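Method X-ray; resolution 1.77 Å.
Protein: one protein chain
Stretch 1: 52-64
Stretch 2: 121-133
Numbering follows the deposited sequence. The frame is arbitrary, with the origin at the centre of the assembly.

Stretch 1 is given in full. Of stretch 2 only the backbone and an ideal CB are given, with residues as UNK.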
ATOM      1  N   GLY A  52     -10.033   0.384   3.315  1.00 15.47           N
ATOM      2  CA  GLY A  52     -10.260  -0.133   1.965  1.00 15.98           C
ATOM      3  C   GLY A  52      -8.986  -0.486   1.232  1.00 15.34           C
ATOM      4  O   GLY A  52      -9.029  -0.860   0.061  1.00 16.42           O
ATOM      5  N   ALA A  53      -7.850  -0.385   1.922  1.00 14.54           N
ATOM      6  CA  ALA A  53      -6.571  -0.746   1.311  1.00 14.29           C
ATOM      7  C   ALA A  53      -6.519  -2.252   1.102  1.00 14.86           C
ATOM      8  O   ALA A  53      -6.643  -3.024   2.052  1.00 15.87           O
ATOM      9  CB  ALA A  53      -5.380  -0.248   2.162  1.00 13.66           C
ATOM     10  N   THR A  54      -6.382  -2.665  -0.155  1.00 14.92           N
ATOM     11  CA  THR A  54      -6.333  -4.100  -0.472  1.00 15.67           C
ATOM     12  C   THR A  54      -4.969  -4.548  -0.990  1.00 14.58           C
ATOM     13  O   THR A  54      -4.753  -5.747  -1.248  1.00 14.38           O
ATOM     14  CB  THR A  54      -7.434  -4.498  -1.471  1.00 16.13           C
ATOM     15  OG1 THR A  54      -7.243  -3.796  -2.702  1.00 17.70           O
ATOM     16  CG2 THR A  54      -8.815  -4.167  -0.910  1.00 18.03           C
ATOM     17  N   PHE A  55      -4.072  -3.576  -1.183  1.00 13.30           N
ATOM     18  CA  PHE A  55      -2.667  -3.844  -1.484  1.00 12.53           C
ATOM     19  C   PHE A  55      -1.831  -2.588  -1.267  1.00 12.44           C
ATOM     20  O   PHE A  55      -2.381  -1.491  -1.080  1.00 11.66           O
ATOM     21  CB  PHE A  55      -2.475  -4.444  -2.906  1.00 13.22           C
ATOM     22  CG  PHE A  55      -2.972  -3.582  -4.040  1.00 14.00           C
ATOM     23  CD1 PHE A  55      -4.334  -3.497  -4.344  1.00 16.92           C
ATOM     24  CD2 PHE A  55      -2.063  -2.931  -4.871  1.00 14.54           C
ATOM     25  CE1 PHE A  55      -4.781  -2.731  -5.423  1.00 15.94           C
ATOM     26  CE2 PHE A  55      -2.501  -2.161  -5.953  1.00 16.41           C
ATOM     27  CZ  PHE A  55      -3.865  -2.059  -6.225  1.00 16.97           C
ATOM     28  N   VAL A  56      -0.512  -2.779  -1.229  1.00 11.18           N
ATOM     29  CA  VAL A  56       0.455  -1.709  -1.067  1.00 11.70           C
ATOM     30  C   VAL A  56       1.362  -1.721  -2.285  1.00 11.98           C
ATOM     31  O   VAL A  56       1.719  -2.797  -2.770  1.00 12.06           O
ATOM     32  CB  VAL A  56       1.273  -1.935   0.235  1.00 10.99           C
ATOM     33  CG1 VAL A  56       2.462  -0.973   0.350  1.00 11.67           C
ATOM     34  CG2 VAL A  56       0.353  -1.810   1.458  1.00 11.92           C
ATOM     35  N   VAL A  57       1.721  -0.538  -2.788  1.00 12.18           N
ATOM     36  CA  VAL A  57       2.672  -0.447  -3.904  1.00 12.21           C
ATOM     37  C   VAL A  57       3.865   0.448  -3.561  1.00 11.59           C
ATOM     38  O   VAL A  57       3.690   1.572  -3.094  1.00 11.44           O
ATOM     39  CB  VAL A  57       2.017   0.071  -5.209  1.00 12.38           C
ATOM     40  CG1 VAL A  57       3.088   0.294  -6.279  1.00 14.84           C
ATOM     41  CG2 VAL A  57       0.966  -0.920  -5.726  1.00 13.91           C
ATOM     42  N   LEU A  58       5.072  -0.065  -3.793  1.00 10.48           N
ATOM     43  CA  LEU A  58       6.292   0.713  -3.665  1.00 10.68           C
ATOM     44  C   LEU A  58       6.711   1.153  -5.052  1.00 10.04           C
ATOM     45  O   LEU A  58       6.633   0.373  -6.006  1.00 10.38           O
ATOM     46  CB  LEU A  58       7.416  -0.160  -3.092  1.00  9.88           C
ATOM     47  CG  LEU A  58       7.459  -0.407  -1.574  1.00 12.31           C
ATOM     48  CD1 LEU A  58       6.112  -0.747  -0.974  1.00 16.54           C
ATOM     49  CD2 LEU A  58       8.529  -1.454  -1.221  1.00 11.30           C
ATOM     50  N   ALA A  59       7.172   2.391  -5.173  1.00 10.78           N
ATOM     51  CA  ALA A  59       7.861   2.796  -6.402  1.00 11.11           C
ATOM     52  C   ALA A  59       9.041   1.835  -6.687  1.00 11.74           C
ATOM     53  O   ALA A  59       9.657   1.296  -5.765  1.00 10.56           O
ATOM     54  CB  ALA A  59       8.351   4.206  -6.283  1.00 12.06           C
ATOM     55  N   PRO A  60       9.367   1.619  -7.973  1.00 12.67           N
ATOM     56  CA  PRO A  60      10.441   0.680  -8.338  1.00 13.31           C
ATOM     57  C   PRO A  60      11.774   0.999  -7.667  1.00 13.18           C
ATOM     58  O   PRO A  60      12.539   0.069  -7.355  1.00 13.26           O
ATOM     59  CB  PRO A  60      10.575   0.849  -9.856  1.00 14.17           C
ATOM     60  CG  PRO A  60       9.314   1.510 -10.301  1.00 15.37           C
ATOM     61  CD  PRO A  60       8.743   2.255  -9.148  1.00 13.48           C
ATOM     62  N   GLU A  61      12.056   2.286  -7.448  1.00 13.35           N
ATOM     63  CA  GLU A  61      13.328   2.692  -6.846  1.00 14.63           C
ATOM     64  C   GLU A  61      13.299   2.705  -5.319  1.00 13.71           C
ATOM     65  O   GLU A  61      14.299   3.056  -4.685  1.00 14.06           O
ATOM     66  CB  GLU A  61      13.775   4.073  -7.336  1.00 15.79           C
ATOM     67  CG  GLU A  61      13.677   4.257  -8.828  1.00 18.58           C
ATOM     68  CD  GLU A  61      12.326   4.823  -9.268  1.00 22.65           C
ATOM     69  OE1 GLU A  61      11.317   4.684  -8.543  1.00 21.09           O
ATOM     70  OE2 GLU A  61      12.284   5.430 -10.352  1.00 24.21           O
ATOM     71  N   HIS A  62      12.155   2.365  -4.731  1.00 12.90           N
ATOM     72  CA  HIS A  62      12.032   2.349  -3.266  1.00 12.65           C
ATOM     73  C   HIS A  62      13.062   1.381  -2.677  1.00 13.06           C
ATOM     74  O   HIS A  62      13.162   0.242  -3.137  1.00 13.14           O
ATOM     75  CB  HIS A  62      10.612   1.950  -2.840  1.00 12.22           C
ATOM     76  CG  HIS A  62      10.292   2.289  -1.412  1.00 11.13           C
ATOM     77  ND1 HIS A  62      10.887   1.646  -0.347  1.00 11.93           N
ATOM     78  CD2 HIS A  62       9.446   3.204  -0.874  1.00 12.00           C
ATOM     79  CE1 HIS A  62      10.428   2.151   0.784  1.00 11.79           C
ATOM     80  NE2 HIS A  62       9.550   3.097   0.495  1.00 11.95           N
ATOM     81  N   PRO A  63      13.850   1.842  -1.686  1.00 14.24           N
ATOM     82  CA  PRO A  63      14.874   1.002  -1.054  1.00 14.83           C
ATOM     83  C   PRO A  63      14.352  -0.337  -0.509  1.00 13.75           C
ATOM     84  O   PRO A  63      15.119  -1.298  -0.388  1.00 14.16           O
ATOM     85  CB  PRO A  63      15.374   1.873   0.105  1.00 15.54           C
ATOM     86  CG  PRO A  63      15.121   3.270  -0.331  1.00 17.83           C
ATOM     87  CD  PRO A  63      13.841   3.212  -1.132  1.00 15.27           C
ATOM     88  N   LEU A  64      13.071  -0.410  -0.166  1.00 12.24           N
ATOM     89  CA  LEU A  64      12.529  -1.656   0.400  1.00 11.05           C
ATOM     90  C   LEU A  64      12.198  -2.714  -0.656  1.00 10.63           C
ATOM     91  O   LEU A  64      11.927  -3.869  -0.339  1.00  9.41           O
ATOM     92  CB  LEU A  64      11.307  -1.392   1.287  1.00 11.21           C
ATOM     93  CG  LEU A  64      11.554  -0.826   2.688  1.00 11.80           C
ATOM     94  CD1 LEU A  64      10.203  -0.625   3.377  1.00 10.57           C
ATOM     95  CD2 LEU A  64      12.448  -1.754   3.520  1.00 13.44           C
ATOM     96  N   UNK A 121      -4.061  -8.646   6.243  1.00 16.96           N
ATOM     97  CA  UNK A 121      -2.797  -8.803   5.531  1.00 16.56           C
ATOM     98  C   UNK A 121      -3.016  -8.640   4.029  1.00 16.09           C
ATOM     99  O   UNK A 121      -3.830  -9.350   3.414  1.00 17.33           O
ATOM    100  CB  UNK A 121      -2.171 -10.165   5.836  1.00 16.56           C
ATOM    101  N   UNK A 122      -2.315  -7.672   3.450  1.00 13.94           N
ATOM    102  CA  UNK A 122      -2.529  -7.269   2.064  1.00 13.40           C
ATOM    103  C   UNK A 122      -1.202  -7.326   1.286  1.00 12.80           C
ATOM    104  O   UNK A 122      -0.157  -6.986   1.837  1.00 11.93           O
ATOM    105  CB  UNK A 122      -3.130  -5.863   2.003  1.00 13.40           C
ATOM    106  N   UNK A 123      -1.236  -7.790   0.016  1.00 13.01           N
ATOM    107  CA  UNK A 123       0.008  -8.027  -0.722  1.00 12.77           C
ATOM    108  C   UNK A 123       0.762  -6.751  -1.094  1.00 12.17           C
ATOM    109  O   UNK A 123       0.148  -5.724  -1.404  1.00 12.55           O
ATOM    110  CB  UNK A 123      -0.300  -8.814  -1.997  1.00 12.77           C
ATOM    111  N   UNK A 124       2.092  -6.827  -1.043  1.00 11.27           N
ATOM    112  CA  UNK A 124       2.949  -5.714  -1.415  1.00 11.00           C
ATOM    113  C   UNK A 124       3.517  -5.934  -2.812  1.00 11.08           C
ATOM    114  O   UNK A 124       4.147  -6.959  -3.072  1.00 11.13           O
ATOM    115  CB  UNK A 124       4.078  -5.538  -0.397  1.00 11.00           C
ATOM    116  N   UNK A 125       3.274  -4.948  -3.673  1.00 11.42           N
ATOM    117  CA  UNK A 125       3.698  -4.913  -5.070  1.00 12.01           C
ATOM    118  C   UNK A 125       4.645  -3.736  -5.327  1.00 11.35           C
ATOM    119  O   UNK A 125       4.764  -2.823  -4.502  1.00 11.15           O
ATOM    120  CB  UNK A 125       2.480  -4.823  -5.991  1.00 12.01           C
ATOM    121  N   UNK A 126       5.350  -3.772  -6.456  1.00 11.72           N
ATOM    122  CA  UNK A 126       5.982  -2.572  -7.002  1.00 12.00           C
ATOM    123  C   UNK A 126       5.324  -2.313  -8.347  1.00 13.13           C
ATOM    124  O   UNK A 126       4.932  -3.262  -9.034  1.00 13.81           O
ATOM    125  CB  UNK A 126       7.498  -2.729  -7.135  1.00 12.00           C
ATOM    126  N   UNK A 127       5.173  -1.039  -8.709  1.00 13.57           N
ATOM    127  CA  UNK A 127       4.505  -0.679  -9.980  1.00 14.68           C
ATOM    128  C   UNK A 127       5.025   0.599 -10.623  1.00 14.93           C
ATOM    129  O   UNK A 127       5.551   1.471  -9.935  1.00 15.23           O
ATOM    130  CB  UNK A 127       3.001  -0.527  -9.743  1.00 14.68           C
ATOM    131  N   UNK A 128       4.896   0.692 -11.952  1.00 16.75           N
ATOM    132  CA  UNK A 128       5.426   1.838 -12.703  1.00 17.95           C
ATOM    133  C   UNK A 128       4.725   3.159 -12.404  1.00 18.90           C
ATOM    134  O   UNK A 128       5.357   4.225 -12.420  1.00 20.44           O
ATOM    135  CB  UNK A 128       5.326   1.554 -14.203  1.00 17.95           C
ATOM    136  N   UNK A 129       3.431   3.091 -12.095  1.00 19.26           N
ATOM    137  CA  UNK A 129       2.621   4.309 -11.939  1.00 19.38           C
ATOM    138  C   UNK A 129       2.850   5.059 -10.617  1.00 18.84           C
ATOM    139  O   UNK A 129       2.384   6.193 -10.443  1.00 18.59           O
ATOM    140  CB  UNK A 129       1.139   3.944 -12.051  1.00 19.38           C
ATOM    141  N   UNK A 130       3.571   4.425  -9.696  1.00 17.20           N
ATOM    142  CA  UNK A 130       3.862   5.008  -8.413  1.00 17.29           C
ATOM    143  C   UNK A 130       5.260   5.608  -8.480  1.00 17.21           C
ATOM    144  O   UNK A 130       6.237   4.901  -8.715  1.00 16.38           O
ATOM    145  CB  UNK A 130       3.745   3.974  -7.292  1.00 17.29           C
ATOM    146  N   UNK A 131       5.332   6.924  -8.309  1.00 18.15           N
ATOM    147  CA  UNK A 131       6.607   7.625  -8.413  1.00 18.89           C
ATOM    148  C   UNK A 131       7.254   7.726  -7.044  1.00 19.05           C
ATOM    149  O   UNK A 131       6.584   8.031  -6.060  1.00 18.68           O
ATOM    150  CB  UNK A 131       6.417   9.017  -9.019  1.00 18.89           C
ATOM    151  N   UNK A 132       8.565   7.492  -6.990  1.00 19.81           N
ATOM    152  CA  UNK A 132       9.290   7.572  -5.726  1.00 20.23           C
ATOM    153  C   UNK A 132       9.148   8.948  -5.062  1.00 20.97           C
ATOM    154  O   UNK A 132       9.160   9.060  -3.838  1.00 20.43           O
ATOM    155  CB  UNK A 132      10.769   7.257  -5.956  1.00 20.23           C
ATOM    156  N   UNK A 133       8.986   9.979  -5.889  1.00 22.13           N
ATOM    157  CA  UNK A 133       8.931  11.364  -5.431  1.00 23.99           C
ATOM    158  C   UNK A 133       7.609  11.744  -4.764  1.00 23.89           C
ATOM    159  O   UNK A 133       7.539  12.758  -4.060  1.00 25.34           O
ATOM    160  CB  UNK A 133       9.184  12.299  -6.615  1.00 23.99           C
TER

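Position 121 begins the strand with nothing of stretch 1 within 5.5 Å of its ideal CB, so the visible atoms leave the choice open. It is Lys121, whose side chain comes no nearer than 8.8 Å, from its CB to Thr54 O.

At 122 the CA-to-CB bond points toward stretch 1, the ideal CB lying 3.6 Å from Thr54 O. Beyond it lie the methyl of Ala53 and the CG2 of Val56, an apolar pocket suited to a branched or long aliphatic chain. Ile122 fills it: with chi1 p and chi2 t, its CD1 comes 3.8 Å from Val56 CG2 and 4.0 Å from Ala53 CB.

Position 123 turns its CB sideways. Its carbonyl O accepts from Val56 N (3.0 Å, 168°), but its own N donates nothing to stretch 1, and phi is -69°; proline is therefore admissible alongside many others. Pro123 is found, its CG 4.0 Å from Phe55 CB and its CD 3.4 Å from Thr54 O.

Position 124 pairs in parallel with Val56, and its CB shares a sheet face with Val56 and Leu58. Leu58 CD1 lies 5.2 Å from the ideal CB, so Val, Ile or Leu would suit. Val124, chi1 t, places CG1 3.7 Å from Leu58 CD1 and 4.2 Å from Val56 CG1.

At 125 the backbone does most: N donates to Val56 O (2.8 Å, 176°) and O accepts from Leu58 N (2.9 Å, 164°). The CB emerges on the face of Val57, 4.2 Å from its CG2, where a range of apolar or aromatic residues could fit. Trp125 has its CB 4.1 Å from Val57 CG2.

The ideal CB of 126 is 3.4 Å from Leu58 O and 4.7 Å from Pro60 CA, favouring a small side chain, particularly a donor. Ser126 OG donates to Leu58 O at 2.9 Å; chi1 t brings it there.

At 127, N makes a weak bond to Leu58 O (3.4 Å, 149°). The ideal CB is already 3.6 Å from Val57 CG1, which favours a small residue; Ala127 keeps its CB at that distance.

Positions 128 and 129 belong to a type I turn starting at 127, with both CB atoms directed away; nothing of stretch 1 lies within 5.5 Å of either ideal CB, so polar, charged or larger side chains are all compatible. The first is Asn128; the second, Tyr129, nevertheless returns its OH to 4.1 Å from Val57 CG2.

At 130, CB points toward stretch 1, 3.9 Å from Val57 CG1, inviting an aliphatic residue. Val130 packs CG2 3.4 Å from Val57 CG1 and CG1 4.2 Å from Ala59 CB.

Position 131 points away and is little constrained; it is Leu131.

The CB of 132 points toward stretch 1, 3.9 Å from Ala59 CB, with His62 and Pro63 beyond, so a long apolar or aromatic group would suit. Tyr132 directs its edge toward the His62 face (centroids 5.9 Å, planes 89°) and sets CE1 3.7 Å from Pro63 CD. A water accepts from Tyr132 N (2.8 Å) and donates to Glu61 OE1 (2.6 Å).

Position 133, sideways and unconstrained here, is Glu133.

Stretch 2, residues 121-133: KIPVWSANYVLYE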
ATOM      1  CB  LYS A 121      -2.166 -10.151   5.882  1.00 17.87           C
ATOM      2  CG  LYS A 121      -1.728 -10.219   7.342  1.00 20.79           C
ATOM      3  CD  LYS A 121      -1.270 -11.608   7.730  1.00 27.54           C
ATOM      4  CE  LYS A 121      -1.117 -11.735   9.251  1.00 28.63           C
ATOM      5  NZ  LYS A 121      -0.046 -10.840   9.739  1.00 32.27           N
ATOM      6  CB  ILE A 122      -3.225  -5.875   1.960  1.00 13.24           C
ATOM      7  CG1 ILE A 122      -2.406  -4.776   2.640  1.00 12.23           C
ATOM      8  CG2 ILE A 122      -4.648  -5.924   2.565  1.00 13.58           C
ATOM      9  CD1 ILE A 122      -2.951  -3.372   2.369  1.00 13.47           C
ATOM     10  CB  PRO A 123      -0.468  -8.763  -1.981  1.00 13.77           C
ATOM     11  CG  PRO A 123      -1.864  -8.287  -2.174  1.00 13.44           C
ATOM     12  CD  PRO A 123      -2.422  -8.125  -0.798  1.00 13.69           C
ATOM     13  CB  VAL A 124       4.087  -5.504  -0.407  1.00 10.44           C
ATOM     14  CG1 VAL A 124       4.852  -4.206  -0.729  1.00 10.59           C
ATOM     15  CG2 VAL A 124       3.531  -5.448   1.010  1.00 10.80           C
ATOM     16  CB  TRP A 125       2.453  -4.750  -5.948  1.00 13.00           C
ATOM     17  CG  TRP A 125       1.632  -5.972  -6.055  1.00 14.60           C
ATOM     18  CD1 TRP A 125       0.898  -6.580  -5.065  1.00 14.33           C
ATOM     19  CD2 TRP A 125       1.447  -6.751  -7.231  1.00 15.95           C
ATOM     20  NE1 TRP A 125       0.272  -7.704  -5.564  1.00 15.87           N
ATOM     21  CE2 TRP A 125       0.596  -7.833  -6.889  1.00 15.78           C
ATOM     22  CE3 TRP A 125       1.925  -6.650  -8.542  1.00 16.39           C
ATOM     23  CZ2 TRP A 125       0.209  -8.797  -7.818  1.00 16.85           C
ATOM     24  CZ3 TRP A 125       1.548  -7.621  -9.467  1.00 17.28           C
ATOM     25  CH2 TRP A 125       0.703  -8.680  -9.097  1.00 16.80           C
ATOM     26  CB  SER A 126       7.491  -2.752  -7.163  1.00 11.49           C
ATOM     27  OG  SER A 126       8.130  -1.548  -7.556  1.00 13.52           O
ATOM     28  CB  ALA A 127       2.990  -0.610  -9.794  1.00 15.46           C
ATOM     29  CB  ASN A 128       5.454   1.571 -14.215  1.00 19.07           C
ATOM     30  CG  ASN A 128       4.074   1.330 -14.810  1.00 19.19           C
ATOM     31  OD1 ASN A 128       3.093   1.112 -14.094  1.00 18.66           O
ATOM     32  ND2 ASN A 128       4.000   1.361 -16.143  1.00 21.51           N
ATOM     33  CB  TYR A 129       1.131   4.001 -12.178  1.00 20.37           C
ATOM     34  CG  TYR A 129       0.402   3.306 -11.037  1.00 20.24           C
ATOM     35  CD1 TYR A 129       0.470   1.914 -10.868  1.00 21.14           C
ATOM     36  CD2 TYR A 129      -0.393   4.031 -10.149  1.00 20.47           C
ATOM     37  CE1 TYR A 129      -0.210   1.269  -9.818  1.00 19.63           C
ATOM     38  CE2 TYR A 129      -1.076   3.395  -9.094  1.00 19.74           C
ATOM     39  CZ  TYR A 129      -0.992   2.025  -8.941  1.00 20.39           C
ATOM     40  OH  TYR A 129      -1.676   1.408  -7.911  1.00 20.54           O
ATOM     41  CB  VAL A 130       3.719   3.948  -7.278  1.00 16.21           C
ATOM     42  CG1 VAL A 130       4.210   4.501  -5.948  1.00 16.55           C
ATOM     43  CG2 VAL A 130       2.263   3.522  -7.170  1.00 16.61           C
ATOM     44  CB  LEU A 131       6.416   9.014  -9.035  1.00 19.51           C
ATOM     45  CG  LEU A 131       5.873   9.027 -10.474  1.00 19.35           C
ATOM     46  CD1 LEU A 131       5.685  10.465 -10.992  1.00 22.75           C
ATOM     47  CD2 LEU A 131       6.767   8.224 -11.422  1.00 19.80           C
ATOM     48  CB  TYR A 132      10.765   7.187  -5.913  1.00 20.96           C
ATOM     49  CG  TYR A 132      11.520   7.079  -4.604  1.00 21.06           C
ATOM     50  CD1 TYR A 132      11.128   6.164  -3.626  1.00 20.02           C
ATOM     51  CD2 TYR A 132      12.609   7.898  -4.337  1.00 24.69           C
ATOM     52  CE1 TYR A 132      11.810   6.065  -2.418  1.00 21.28           C
ATOM     53  CE2 TYR A 132      13.302   7.806  -3.125  1.00 25.17           C
ATOM     54  CZ  TYR A 132      12.894   6.884  -2.178  1.00 22.44           C
ATOM     55  OH  TYR A 132      13.575   6.795  -0.982  1.00 23.40           O
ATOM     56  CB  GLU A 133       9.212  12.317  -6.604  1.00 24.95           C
ATOM     57  CG  GLU A 133      10.613  12.168  -7.220  1.00 28.12           C
ATOM     58  CD  GLU A 133      10.798  10.886  -8.035  1.00 29.70           C
ATOM     59  OE1 GLU A 133       9.812  10.384  -8.616  1.00 29.83           O
ATOM     60  OE2 GLU A 133      11.941  10.371  -8.088  1.00 33.47           O
TER
HETATM   61  O   HOH W   1       9.827   6.713  -9.346  1.00 23.18           O
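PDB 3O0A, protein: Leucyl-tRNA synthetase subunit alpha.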